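Local atomic coordinates of NikO protein (Streptomyces tendae, PDB entry 4FQD), a protein that transfers enolpyruvyl groups as a step essential to nikkomycin biosynthesis, using the inverse beta/alpha barrel architecture of the EPSP synthase family. Residues 52-57 / 82-87; 198-203 / 223-228; 207-212 / 244-249; 264-269 / 340-345; 408-413 / 436-441. The protein carries 4 engineered substitutions. All blocks are in the same frame, centred on the assembly; numbering follows the deposited sequence.

How the interactions relate
NikO illustrates how one inverse beta/alpha barrel uses different chemistry at different depths. Interactions 1 and 3 are antiparallel strand pairs, ruled by backbone bonds and partly buried; each has a largely apolar face turned to a helix and a face rich in polar side chains. Interaction 2 is wholly buried and purely apolar, and it backs interaction 3: Leu-200 packs on Ile-245 and Leu-212. Interactions 4 and 5 lie closer to the centre of the chain, at capped helix starts, and mix hydrocarbon contact with arginines, carboxylates and a sulfate. They touch through Arg-410, whose CZ lies on Ile-266 CG2, their centres about 11 Å apart.

Interaction 1: residues 52-57 / 82-87; sequences RIENCP and DETFTV. Engineered in segment 52-57: Arg-52 (natural residue Pro).
An antiparallel strand ladder joins 52-54 to 84-87, with Ile-53 and Phe-85 as its hydrogen-bonded pair and the N-to-C directions 165° apart. Ile-53 N donates to Phe-85 O over 2.7 Å, and Phe-85 N returns a straighter bond to Ile-53 O, at 170° about the hydrogen. Past the end of strand 50-54 the ladder is extended by one more backbone bond, from Cys-56 N to Glu-83 O at 2.9 Å. On the face shared by Ile-53 and Phe-85 the two CB atoms stand 4.0 Å apart. Cys-56 SG presses on Phe-85 CB at 3.5 Å and meets the ring obliquely, a sulfur-aromatic contact. Helix 34-44 packs on this side through Thr-40 and Leu-37. The pair forms the middle of a mixed sheet: strand 50-54 runs parallel to 257-260 on its far side, and 84-88 returns along 75-79 in a hairpin, where Glu-83 and Thr-84 together face Asp-79 as a G1 beta bulge. On the other face the engineered Arg-52 stretches out, its NE 3.5 Å from Thr-84 CG2. That methyl and Asp-82 OD2 sit at the guanidinium edge, near its plane; NH2 of Arg-52 makes only a long salt bridge to OD2, at 4.0 Å. Glu-54 OE2 lies over the centre of a guanidinium face, where charge alone can act.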
# COMPACT_ATOMS: atom_id res chain seq x y z
N ARG A 52 30.64 -20.33 16.99
CA ARG A 52 29.97 -20.11 18.26
C ARG A 52 28.88 -19.06 18.13
O ARG A 52 29.15 -17.90 17.83
CB ARG A 52 30.98 -19.69 19.34
CG ARG A 52 30.35 -19.52 20.71
CD ARG A 52 31.37 -19.15 21.77
NE ARG A 52 30.76 -19.11 23.09
CZ ARG A 52 31.39 -18.74 24.20
NH1 ARG A 52 32.66 -18.36 24.14
NH2 ARG A 52 30.75 -18.74 25.36
N ILE A 53 27.64 -19.48 18.37
CA ILE A 53 26.49 -18.60 18.20
C ILE A 53 25.91 -18.19 19.55
O ILE A 53 25.22 -18.98 20.21
CB ILE A 53 25.39 -19.28 17.37
CG1 ILE A 53 25.98 -19.83 16.07
CG2 ILE A 53 24.27 -18.30 17.07
CD1 ILE A 53 24.98 -20.58 15.22
N GLU A 54 26.18 -16.96 19.96
CA GLU A 54 25.64 -16.44 21.21
C GLU A 54 24.25 -15.85 20.99
O GLU A 54 23.87 -15.57 19.86
CB GLU A 54 26.58 -15.39 21.81
CG GLU A 54 28.00 -15.89 22.02
CD GLU A 54 28.62 -15.36 23.29
OE1 GLU A 54 27.87 -14.87 24.16
OE2 GLU A 54 29.86 -15.43 23.43
N ASN A 55 23.52 -15.66 22.08
CA ASN A 55 22.13 -15.20 22.03
C ASN A 55 21.31 -16.09 21.10
O ASN A 55 20.55 -15.60 20.26
CB ASN A 55 22.05 -13.73 21.59
CG ASN A 55 20.67 -13.13 21.81
OD1 ASN A 55 19.97 -13.49 22.76
ND2 ASN A 55 20.28 -12.22 20.93
N CYS A 56 21.48 -17.40 21.24
CA CYS A 56 20.76 -18.36 20.42
C CYS A 56 19.43 -18.73 21.06
O CYS A 56 19.39 -19.12 22.23
CB CYS A 56 21.60 -19.61 20.18
SG CYS A 56 20.80 -20.86 19.15
N PRO A 57 18.34 -18.60 20.30
CA PRO A 57 17.00 -18.90 20.82
C PRO A 57 16.80 -20.39 21.08
O PRO A 57 17.27 -21.22 20.31
CB PRO A 57 16.08 -18.44 19.68
CG PRO A 57 16.91 -18.55 18.45
CD PRO A 57 18.31 -18.20 18.88
N ASP A 82 23.66 -20.32 29.01
CA ASP A 82 24.06 -19.03 28.47
C ASP A 82 23.57 -18.85 27.03
O ASP A 82 24.02 -17.95 26.33
CB ASP A 82 25.57 -18.84 28.56
CG ASP A 82 26.35 -19.92 27.84
OD1 ASP A 82 25.80 -21.03 27.68
OD2 ASP A 82 27.50 -19.67 27.43
N GLU A 83 22.66 -19.73 26.61
CA GLU A 83 22.04 -19.66 25.29
C GLU A 83 23.06 -19.59 24.17
O GLU A 83 23.02 -18.70 23.32
CB GLU A 83 21.08 -18.47 25.21
CG GLU A 83 20.02 -18.47 26.30
CD GLU A 83 18.89 -17.50 26.01
OE1 GLU A 83 19.06 -16.29 26.25
OE2 GLU A 83 17.82 -17.96 25.54
N THR A 84 23.99 -20.54 24.17
CA THR A 84 25.07 -20.57 23.18
C THR A 84 25.03 -21.83 22.34
O THR A 84 25.03 -22.95 22.87
CB THR A 84 26.44 -20.45 23.86
OG1 THR A 84 26.52 -19.21 24.58
CG2 THR A 84 27.55 -20.50 22.83
N PHE A 85 24.99 -21.66 21.02
CA PHE A 85 24.97 -22.77 20.09
C PHE A 85 26.31 -22.89 19.38
O PHE A 85 26.71 -21.99 18.65
CB PHE A 85 23.86 -22.58 19.06
CG PHE A 85 23.48 -23.83 18.32
CD1 PHE A 85 23.77 -25.08 18.84
CD2 PHE A 85 22.84 -23.75 17.09
CE1 PHE A 85 23.42 -26.23 18.16
CE2 PHE A 85 22.49 -24.90 16.40
CZ PHE A 85 22.78 -26.14 16.94
N THR A 86 27.01 -24.00 19.61
CA THR A 86 28.30 -24.23 18.97
C THR A 86 28.23 -25.38 17.98
O THR A 86 27.94 -26.52 18.35
CB THR A 86 29.40 -24.51 20.01
OG1 THR A 86 29.53 -23.40 20.89
CG2 THR A 86 30.73 -24.76 19.31
N VAL A 87 28.49 -25.08 16.71
CA VAL A 87 28.46 -26.08 15.66
C VAL A 87 29.80 -26.17 14.94
O VAL A 87 30.60 -25.23 14.97
CB VAL A 87 27.36 -25.78 14.62
CG1 VAL A 87 25.98 -25.86 15.26
CG2 VAL A 87 27.59 -24.41 14.00
O HOH W 1 20.23 -13.21 25.17

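Interaction 2: residues 198-203 / 223-228; sequences TALLMG and DMVTVL
Leu-200 and Met-224 meet without any flat group between the two segments: there are no ring faces or edges to cover, and aliphatic branches and a thioether do all the touching. The side chains slide past each other in opposite directions, bringing Met-224 CE to 3.7 Å from Leu-200 CB. The Met-224 chain leaves the helix with CG anti to the backbone N, then bends at its last torsion (chi3 68°), which swings the methyl over to Leu-200. Its sulfur serves a second neighbour, since Met-224 SD is 3.8 Å from Leu-201 CD2, the two chains crossing at about a right angle. An alanine here would remove the thioether and is likely to open a gap between the two helices, beside Leu-200 and Leu-201. On one flank Leu-200 CD1 rests on Val-225 CG2 at 3.8 Å; on another Leu-228 CD1 comes 4.1 Å from Leu-200 O. The axes of these helical segments run nearly parallel, 8° apart and 11.0 Å from each other. In the inverse beta/alpha barrel, helices 192-204 and 219-231, with strand 209-213 between them in sequence, thus pack together against helix 34-44 and Trp-243 of strand 242-248.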
# COMPACT_ATOMS: atom_id res chain seq x y z
N THR A 198 20.32 -18.66 -0.76
CA THR A 198 20.86 -19.79 -1.50
C THR A 198 22.00 -19.36 -2.42
O THR A 198 23.07 -19.98 -2.43
CB THR A 198 19.78 -20.49 -2.34
OG1 THR A 198 18.73 -20.96 -1.47
CG2 THR A 198 20.37 -21.67 -3.09
N ALA A 199 21.77 -18.30 -3.18
CA ALA A 199 22.77 -17.79 -4.12
C ALA A 199 24.05 -17.37 -3.42
O ALA A 199 25.15 -17.61 -3.93
CB ALA A 199 22.20 -16.64 -4.92
N LEU A 200 23.91 -16.74 -2.26
CA LEU A 200 25.07 -16.33 -1.47
C LEU A 200 25.87 -17.54 -1.00
O LEU A 200 27.10 -17.56 -1.11
CB LEU A 200 24.64 -15.50 -0.27
CG LEU A 200 24.59 -13.99 -0.49
CD1 LEU A 200 23.99 -13.30 0.72
CD2 LEU A 200 25.99 -13.46 -0.77
N LEU A 201 25.17 -18.55 -0.49
CA LEU A 201 25.80 -19.78 -0.03
C LEU A 201 26.49 -20.49 -1.19
O LEU A 201 27.63 -20.94 -1.06
CB LEU A 201 24.78 -20.70 0.62
CG LEU A 201 24.23 -20.25 1.98
CD1 LEU A 201 23.08 -21.15 2.41
CD2 LEU A 201 25.33 -20.25 3.03
N MET A 202 25.80 -20.58 -2.32
CA MET A 202 26.35 -21.22 -3.51
C MET A 202 27.57 -20.48 -4.03
O MET A 202 28.52 -21.08 -4.52
CB MET A 202 25.29 -21.32 -4.61
CG MET A 202 24.16 -22.29 -4.31
SD MET A 202 24.73 -23.98 -4.06
CE MET A 202 25.46 -24.34 -5.66
N GLY A 203 27.54 -19.15 -3.92
CA GLY A 203 28.63 -18.32 -4.38
C GLY A 203 29.90 -18.52 -3.57
O GLY A 203 31.01 -18.41 -4.10
N ASP A 223 23.32 -10.64 8.15
CA ASP A 223 24.13 -11.31 9.15
C ASP A 223 24.86 -12.53 8.60
O ASP A 223 25.96 -12.86 9.06
CB ASP A 223 23.29 -11.69 10.37
CG ASP A 223 22.85 -10.48 11.18
OD1 ASP A 223 23.47 -9.41 11.02
OD2 ASP A 223 21.90 -10.61 11.98
N MET A 224 24.26 -13.21 7.63
CA MET A 224 24.91 -14.36 7.01
C MET A 224 26.14 -13.92 6.22
O MET A 224 27.14 -14.64 6.15
CB MET A 224 23.94 -15.12 6.11
CG MET A 224 24.52 -16.44 5.58
SD MET A 224 23.40 -17.37 4.51
CE MET A 224 23.32 -16.29 3.09
N VAL A 225 26.06 -12.73 5.63
CA VAL A 225 27.19 -12.15 4.92
C VAL A 225 28.37 -11.96 5.86
O VAL A 225 29.51 -12.28 5.53
CB VAL A 225 26.82 -10.79 4.29
CG1 VAL A 225 28.06 -10.06 3.80
CG2 VAL A 225 25.82 -10.99 3.15
N THR A 226 28.08 -11.44 7.05
CA THR A 226 29.11 -11.23 8.07
C THR A 226 29.72 -12.56 8.51
O THR A 226 30.93 -12.66 8.70
CB THR A 226 28.54 -10.49 9.30
OG1 THR A 226 27.99 -9.23 8.89
CG2 THR A 226 29.62 -10.26 10.34
N VAL A 227 28.88 -13.57 8.66
CA VAL A 227 29.35 -14.90 9.06
C VAL A 227 30.25 -15.51 8.00
O VAL A 227 31.33 -16.03 8.31
CB VAL A 227 28.17 -15.85 9.35
CG1 VAL A 227 28.67 -17.27 9.57
CG2 VAL A 227 27.37 -15.36 10.55
N LEU A 228 29.82 -15.45 6.74
CA LEU A 228 30.61 -15.96 5.63
C LEU A 228 31.95 -15.23 5.51
O LEU A 228 32.98 -15.85 5.25
CB LEU A 228 29.84 -15.86 4.32
CG LEU A 228 28.77 -16.93 4.08
CD1 LEU A 228 28.04 -16.68 2.77
CD2 LEU A 228 29.39 -18.32 4.11

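Interaction 3: residues 207-212 / 244-249; sequences HGTTTL and VIHGRG
Gly-208 to Thr-211 pair antiparallel with Val-244 to Gly-247, the strand axes 162° apart and the backbones joined by two-way bonds at Thr-210 with Ile-245 and at Gly-208 with Gly-247. Ile-245 N gives Thr-210 O the shortest of these, 2.7 Å, nearly along the C=O axis. The bond from Gly-247 N to Gly-208 O is bent, 132° at the hydrogen; the same N-H also bonds weakly to Ile-245 O, across the inverse gamma turn centred on His-246.

One face of the ladder carries Thr-209, Thr-211, Val-244 and His-246. Thr-209 and His-246 lie side by side, pointing the same way; OG1 of Thr-209 reaches the edge of the imidazole at ND1, 3.3 Å away, in a weak hydrogen bond that either could donate. The other ring nitrogen, NE2, bonds to Glu-236 of strand 235-239. Val-244 CG1 touches Thr-209 CG2 at 3.7 Å and also sits over one face of the His-246 ring, toward its rim, while Val-244 CG2 is 4.0 Å from Thr-211 OG1. An alanine in its place would lack both methyls, and Thr-209 CG2, that imidazole face and Thr-211 would probably be less closely packed.

In this four-stranded mixed sheet the opposite face looks onto helix 192-204. There Ile-245 CD1 packs on Leu-212 CG at 3.7 Å, and Leu-200 lies against both residues. His-207 turns the CD2 edge of its ring to Gly-249 N, 3.3 Å away, and its NE2 bonds to Glu-251; a CB on Gly-249, at this backbone and ring position, would collide with His-207 NE2.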
# COMPACT_ATOMS: atom_id res chain seq x y z
N HIS A 207 34.12 -22.02 -6.97
CA HIS A 207 35.33 -21.39 -7.48
C HIS A 207 34.98 -20.40 -8.59
O HIS A 207 34.54 -20.80 -9.66
CB HIS A 207 36.30 -22.44 -8.02
CG HIS A 207 36.81 -23.38 -6.97
ND1 HIS A 207 37.48 -24.54 -7.28
CD2 HIS A 207 36.74 -23.34 -5.62
CE1 HIS A 207 37.80 -25.17 -6.17
NE2 HIS A 207 37.36 -24.46 -5.14
N GLY A 208 35.18 -19.11 -8.32
CA GLY A 208 34.90 -18.09 -9.32
C GLY A 208 34.16 -16.90 -8.75
O GLY A 208 33.75 -16.90 -7.59
N THR A 209 33.98 -15.87 -9.58
CA THR A 209 33.32 -14.65 -9.15
C THR A 209 31.82 -14.68 -9.43
O THR A 209 31.39 -14.75 -10.58
CB THR A 209 33.93 -13.41 -9.83
OG1 THR A 209 35.29 -13.26 -9.41
CG2 THR A 209 33.15 -12.16 -9.47
N THR A 210 31.03 -14.63 -8.36
CA THR A 210 29.58 -14.59 -8.48
C THR A 210 29.07 -13.19 -8.13
O THR A 210 29.45 -12.62 -7.10
CB THR A 210 28.91 -15.63 -7.56
OG1 THR A 210 29.28 -16.95 -7.99
CG2 THR A 210 27.40 -15.50 -7.60
N THR A 211 28.22 -12.64 -8.99
CA THR A 211 27.69 -11.30 -8.78
C THR A 211 26.18 -11.31 -8.64
O THR A 211 25.46 -11.74 -9.55
CB THR A 211 28.09 -10.36 -9.94
OG1 THR A 211 29.52 -10.38 -10.10
CG2 THR A 211 27.64 -8.94 -9.65
N LEU A 212 25.69 -10.85 -7.50
CA LEU A 212 24.26 -10.83 -7.23
C LEU A 212 23.70 -9.41 -7.32
O LEU A 212 24.32 -8.46 -6.84
CB LEU A 212 23.96 -11.42 -5.86
CG LEU A 212 24.58 -12.79 -5.58
CD1 LEU A 212 24.10 -13.35 -4.25
CD2 LEU A 212 24.29 -13.76 -6.72
N VAL A 244 29.27 -8.81 -4.79
CA VAL A 244 30.21 -9.66 -5.51
C VAL A 244 30.88 -10.66 -4.57
O VAL A 244 31.52 -10.27 -3.59
CB VAL A 244 31.30 -8.82 -6.21
CG1 VAL A 244 32.32 -9.72 -6.87
CG2 VAL A 244 30.67 -7.88 -7.22
N ILE A 245 30.73 -11.94 -4.87
CA ILE A 245 31.35 -12.99 -4.08
C ILE A 245 32.51 -13.63 -4.83
O ILE A 245 32.30 -14.41 -5.76
CB ILE A 245 30.34 -14.10 -3.70
CG1 ILE A 245 29.10 -13.50 -3.03
CG2 ILE A 245 31.01 -15.13 -2.79
CD1 ILE A 245 27.90 -13.41 -3.96
N HIS A 246 33.73 -13.31 -4.42
CA HIS A 246 34.90 -13.94 -4.99
C HIS A 246 35.10 -15.30 -4.34
O HIS A 246 35.92 -15.45 -3.42
CB HIS A 246 36.14 -13.06 -4.80
CG HIS A 246 35.98 -11.68 -5.36
ND1 HIS A 246 35.99 -11.42 -6.72
CD2 HIS A 246 35.79 -10.48 -4.75
CE1 HIS A 246 35.83 -10.12 -6.92
NE2 HIS A 246 35.71 -9.53 -5.74
N GLY A 247 34.35 -16.28 -4.81
CA GLY A 247 34.34 -17.60 -4.21
C GLY A 247 35.62 -18.39 -4.42
O GLY A 247 36.16 -18.44 -5.52
N ARG A 248 36.10 -19.00 -3.34
CA ARG A 248 37.31 -19.82 -3.39
C ARG A 248 37.03 -21.23 -2.89
O ARG A 248 37.93 -21.93 -2.43
CB ARG A 248 38.43 -19.17 -2.58
CG ARG A 248 39.40 -18.36 -3.41
CD ARG A 248 39.99 -17.19 -2.62
NE ARG A 248 40.34 -17.56 -1.25
CZ ARG A 248 39.72 -17.09 -0.18
NH1 ARG A 248 38.72 -16.23 -0.30
NH2 ARG A 248 40.10 -17.48 1.03
N GLY A 249 35.77 -21.64 -2.97
CA GLY A 249 35.37 -22.98 -2.57
C GLY A 249 35.22 -23.13 -1.07
O GLY A 249 35.53 -22.21 -0.31

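Interaction 4: residues 264-269 / 340-345; sequences DLIEVV and FSDSQP
Leu-265 and Ile-266 supply the apolar part of the contact. Leu-265 CD1 touches Phe-340 at CE2, 3.5 Å away, approaching the ring obliquely, and Ile-266 CD1 comes to 4.0 Å from Phe-340 CB. A cation-pi contact with Lys-218 gives the same ring a cationic neighbour.

Hydrocarbon against polar side chains makes up the rest. The Ile-266 CD1 methyl lies 3.7 Å from Asp-342 CB and 3.5 Å from Ser-343 OG, and Val-269 CG2 reaches that hydroxyl at 3.8 Å. The isoleucine crosses the aspartate at about a right angle, meeting its CB while the carboxylate looks to Arg-368 in a salt bridge. The Ser-343 hydroxyl is satisfied by Glu-300, whose carboxylate also receives Phe-340 N.

Hydrogen bonding caps the first segment. Asp-264 is the N-cap of helix 265-278: its OD1 accepts from Glu-267 N at 3.0 Å through the anti lone pair.

The first turn of helix 265-278 thus meets the chain leading into helix 344-351, beside Arg-410 and with a sulfate, probably from the crystallisation liquor, about 4 Å from the Asp-342 side chain, consistent with the enolpyruvyl transferase family, in which helix N-termini point toward the substrate cleft.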
# COMPACT_ATOMS: atom_id res chain seq x y z
N ASP A 264 15.38 -11.26 18.11
CA ASP A 264 14.32 -11.66 17.19
C ASP A 264 13.43 -10.48 16.84
O ASP A 264 12.80 -9.88 17.71
CB ASP A 264 13.49 -12.80 17.79
CG ASP A 264 12.62 -13.49 16.76
OD1 ASP A 264 11.54 -12.95 16.42
OD2 ASP A 264 13.01 -14.58 16.28
N LEU A 265 13.38 -10.15 15.55
CA LEU A 265 12.68 -8.97 15.06
C LEU A 265 11.19 -9.02 15.35
O LEU A 265 10.61 -8.04 15.82
CB LEU A 265 12.92 -8.80 13.56
CG LEU A 265 14.38 -8.78 13.10
CD1 LEU A 265 14.47 -8.50 11.61
CD2 LEU A 265 15.17 -7.75 13.88
N ILE A 266 10.57 -10.16 15.08
CA ILE A 266 9.13 -10.30 15.26
C ILE A 266 8.76 -10.42 16.74
O ILE A 266 7.67 -10.02 17.15
CB ILE A 266 8.56 -11.49 14.47
CG1 ILE A 266 9.10 -11.47 13.03
CG2 ILE A 266 7.04 -11.47 14.46
CD1 ILE A 266 8.78 -10.18 12.29
N GLU A 267 9.68 -10.95 17.54
CA GLU A 267 9.45 -11.03 18.98
C GLU A 267 9.40 -9.63 19.57
O GLU A 267 8.59 -9.35 20.47
CB GLU A 267 10.53 -11.86 19.67
CG GLU A 267 10.28 -12.04 21.16
CD GLU A 267 11.42 -12.74 21.88
OE1 GLU A 267 12.41 -13.11 21.21
OE2 GLU A 267 11.33 -12.91 23.12
N VAL A 268 10.26 -8.75 19.07
CA VAL A 268 10.27 -7.35 19.50
C VAL A 268 8.93 -6.70 19.17
O VAL A 268 8.33 -6.03 20.02
CB VAL A 268 11.41 -6.55 18.84
CG1 VAL A 268 11.28 -5.07 19.16
CG2 VAL A 268 12.76 -7.09 19.29
N VAL A 269 8.47 -6.90 17.94
CA VAL A 269 7.17 -6.40 17.51
C VAL A 269 6.06 -6.94 18.41
O VAL A 269 5.17 -6.19 18.83
CB VAL A 269 6.87 -6.81 16.05
CG1 VAL A 269 5.46 -6.41 15.65
CG2 VAL A 269 7.89 -6.20 15.10
N PHE A 340 7.70 -6.33 7.47
CA PHE A 340 7.67 -7.79 7.46
C PHE A 340 6.25 -8.33 7.36
O PHE A 340 5.30 -7.69 7.80
CB PHE A 340 8.34 -8.35 8.72
CG PHE A 340 9.83 -8.45 8.63
CD1 PHE A 340 10.42 -9.45 7.87
CD2 PHE A 340 10.64 -7.57 9.32
CE1 PHE A 340 11.79 -9.55 7.78
CE2 PHE A 340 12.02 -7.67 9.24
CZ PHE A 340 12.59 -8.66 8.47
N SER A 341 6.12 -9.52 6.78
CA SER A 341 4.83 -10.16 6.65
C SER A 341 4.36 -10.67 8.01
O SER A 341 3.16 -10.73 8.29
CB SER A 341 4.91 -11.32 5.66
OG SER A 341 3.62 -11.74 5.25
N ASP A 342 5.31 -11.02 8.87
CA ASP A 342 5.01 -11.53 10.20
C ASP A 342 4.62 -10.42 11.17
O ASP A 342 4.03 -10.68 12.22
CB ASP A 342 6.21 -12.30 10.76
CG ASP A 342 6.45 -13.61 10.03
OD1 ASP A 342 5.46 -14.25 9.62
OD2 ASP A 342 7.63 -13.99 9.86
N SER A 343 4.95 -9.18 10.81
CA SER A 343 4.65 -8.04 11.67
C SER A 343 3.21 -7.56 11.48
O SER A 343 2.61 -6.99 12.39
CB SER A 343 5.62 -6.89 11.38
OG SER A 343 6.97 -7.29 11.60
N GLN A 344 2.67 -7.82 10.29
CA GLN A 344 1.33 -7.37 9.93
C GLN A 344 0.17 -7.78 10.86
O GLN A 344 -0.70 -6.96 11.14
CB GLN A 344 1.04 -7.73 8.46
CG GLN A 344 -0.31 -8.37 8.22
CD GLN A 344 -0.19 -9.66 7.44
OE1 GLN A 344 -0.81 -10.66 7.78
NE2 GLN A 344 0.60 -9.64 6.37
N PRO A 345 0.16 -9.04 11.35
CA PRO A 345 -0.96 -9.40 12.24
C PRO A 345 -1.00 -8.58 13.53
O PRO A 345 -2.08 -8.27 14.02
CB PRO A 345 -0.68 -10.87 12.57
CG PRO A 345 0.12 -11.37 11.43
CD PRO A 345 0.99 -10.22 11.02

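Interaction 5: residues 408-413 / 436-441; sequences DLRAAA and RGYRDL. With SO4 (sulfate ion), chain D.
Arg-436 opens its segment by meeting Leu-409 around a sulfate ion, probably brought by the crystallisation liquor. Its chain is bent at chi3 (-66°), and the guanidinium edge meets the anion: NH1 of Arg-436 donates to sulfate O2 at 3.1 Å and NH2 to O3, the oxygen that also takes Leu-409 N at 2.8 Å. NH2 has a further partner in His-433.

At Gly-437 the chain passes so close to Leu-409, whose CD1 is 3.6 Å from Gly-437 CA, that any CB would clash with that methyl. A water 2.8 Å from Arg-410 NH2 is weakly linked onward to Gly-437 O.

Tyr-438 follows with a ring plane 89° from the Arg-410 guanidinium; its OH lies 3.0 Å from Arg-410 NH1 and is hydrogen-bonded to Thr-270. Leu-409 CD2 lies over the centre of one guanidinium face, packing against the arginine within its own helix. The tyrosine's CE1 rests on Ala-413 CB at 3.9 Å.

Leu-441 closes the contact, its CD2 4.0 Å above the centre of one Tyr-438 ring face and 3.9 Å from Ala-413 CB; a water lies above the opposite face, offset toward the rim.

Helix 409-419 begins here, with Asp-408 as N-cap accepting from Ala-411 N, and the sulfate held by its first amide and an arginine marks an anion site at a helix N-terminus, consistent with the phosphate-binding cleft of enolpyruvyl transferases.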
# COMPACT_ATOMS: atom_id res chain seq x y z
N ASP A 408 -1.61 -20.47 12.13
CA ASP A 408 -0.16 -20.42 11.97
C ASP A 408 0.55 -19.83 13.19
O ASP A 408 -0.07 -19.59 14.22
CB ASP A 408 0.21 -19.64 10.71
CG ASP A 408 -0.47 -18.28 10.64
OD1 ASP A 408 0.07 -17.32 11.22
OD2 ASP A 408 -1.53 -18.19 9.99
N LEU A 409 1.85 -19.59 13.05
CA LEU A 409 2.69 -19.10 14.14
C LEU A 409 2.25 -17.73 14.66
O LEU A 409 1.92 -17.58 15.84
CB LEU A 409 4.16 -19.06 13.71
CG LEU A 409 5.14 -18.26 14.58
CD1 LEU A 409 5.19 -18.79 16.00
CD2 LEU A 409 6.53 -18.28 13.95
N ARG A 410 2.27 -16.73 13.78
CA ARG A 410 1.94 -15.37 14.18
C ARG A 410 0.45 -15.22 14.51
O ARG A 410 0.05 -14.32 15.25
CB ARG A 410 2.36 -14.37 13.10
CG ARG A 410 3.82 -14.48 12.70
CD ARG A 410 4.73 -14.46 13.93
NE ARG A 410 6.12 -14.71 13.57
CZ ARG A 410 7.10 -14.87 14.46
NH1 ARG A 410 6.84 -14.80 15.76
NH2 ARG A 410 8.34 -15.09 14.05
N ALA A 411 -0.36 -16.12 13.95
CA ALA A 411 -1.79 -16.12 14.23
C ALA A 411 -2.05 -16.52 15.68
O ALA A 411 -2.88 -15.93 16.36
CB ALA A 411 -2.52 -17.07 13.29
N ALA A 412 -1.32 -17.52 16.15
CA ALA A 412 -1.45 -17.99 17.53
C ALA A 412 -1.05 -16.91 18.52
O ALA A 412 -1.67 -16.75 19.57
CB ALA A 412 -0.62 -19.25 17.74
N ALA A 413 -0.00 -16.16 18.18
CA ALA A 413 0.51 -15.12 19.06
C ALA A 413 -0.46 -13.94 19.17
O ALA A 413 -0.75 -13.48 20.27
CB ALA A 413 1.87 -14.64 18.57
N ARG A 436 7.68 -22.74 17.44
CA ARG A 436 8.57 -22.54 16.30
C ARG A 436 8.99 -21.08 16.13
O ARG A 436 9.80 -20.76 15.27
CB ARG A 436 7.91 -23.05 15.01
CG ARG A 436 7.61 -24.54 15.02
CD ARG A 436 6.98 -24.99 13.71
NE ARG A 436 5.66 -24.43 13.50
CZ ARG A 436 5.40 -23.39 12.70
NH1 ARG A 436 6.38 -22.80 12.04
NH2 ARG A 436 4.16 -22.95 12.58
N GLY A 437 8.43 -20.20 16.96
CA GLY A 437 8.73 -18.79 16.88
C GLY A 437 9.15 -18.19 18.21
O GLY A 437 9.91 -17.22 18.25
N TYR A 438 8.64 -18.77 19.29
CA TYR A 438 8.95 -18.27 20.63
C TYR A 438 9.45 -19.41 21.51
O TYR A 438 9.07 -20.57 21.31
CB TYR A 438 7.72 -17.63 21.27
CG TYR A 438 7.07 -16.55 20.42
CD1 TYR A 438 6.11 -16.88 19.47
CD2 TYR A 438 7.43 -15.22 20.57
CE1 TYR A 438 5.52 -15.90 18.69
CE2 TYR A 438 6.84 -14.24 19.79
CZ TYR A 438 5.89 -14.58 18.86
OH TYR A 438 5.30 -13.61 18.08
N ARG A 439 10.30 -19.09 22.48
CA ARG A 439 10.81 -20.07 23.42
C ARG A 439 9.65 -20.67 24.21
O ARG A 439 9.45 -21.88 24.23
CB ARG A 439 11.80 -19.43 24.38
CG ARG A 439 12.43 -20.40 25.37
CD ARG A 439 13.04 -19.67 26.55
NE ARG A 439 12.03 -18.92 27.31
CZ ARG A 439 11.27 -19.45 28.26
NH1 ARG A 439 11.40 -20.72 28.59
NH2 ARG A 439 10.38 -18.69 28.89
N ASP A 440 8.89 -19.79 24.86
CA ASP A 440 7.71 -20.18 25.62
C ASP A 440 6.88 -18.93 25.87
O ASP A 440 6.93 -18.35 26.96
CB ASP A 440 8.11 -20.83 26.94
CG ASP A 440 7.01 -21.68 27.53
OD1 ASP A 440 5.82 -21.42 27.24
OD2 ASP A 440 7.33 -22.61 28.30
N LEU A 441 6.13 -18.51 24.85
CA LEU A 441 5.38 -17.26 24.90
C LEU A 441 4.36 -17.23 26.04
O LEU A 441 4.15 -16.20 26.67
CB LEU A 441 4.68 -17.00 23.56
CG LEU A 441 3.91 -15.69 23.44
CD1 LEU A 441 4.82 -14.50 23.69
CD2 LEU A 441 3.25 -15.58 22.07
S SO4 D . 4.35 -19.93 9.73
O1 SO4 D . 4.49 -18.47 9.67
O2 SO4 D . 5.65 -20.53 10.02
O3 SO4 D . 3.41 -20.28 10.79
O4 SO4 D . 3.85 -20.43 8.46
O HOH W 2 8.85 -14.54 17.26
O HOH W 3 10.49 -16.53 15.05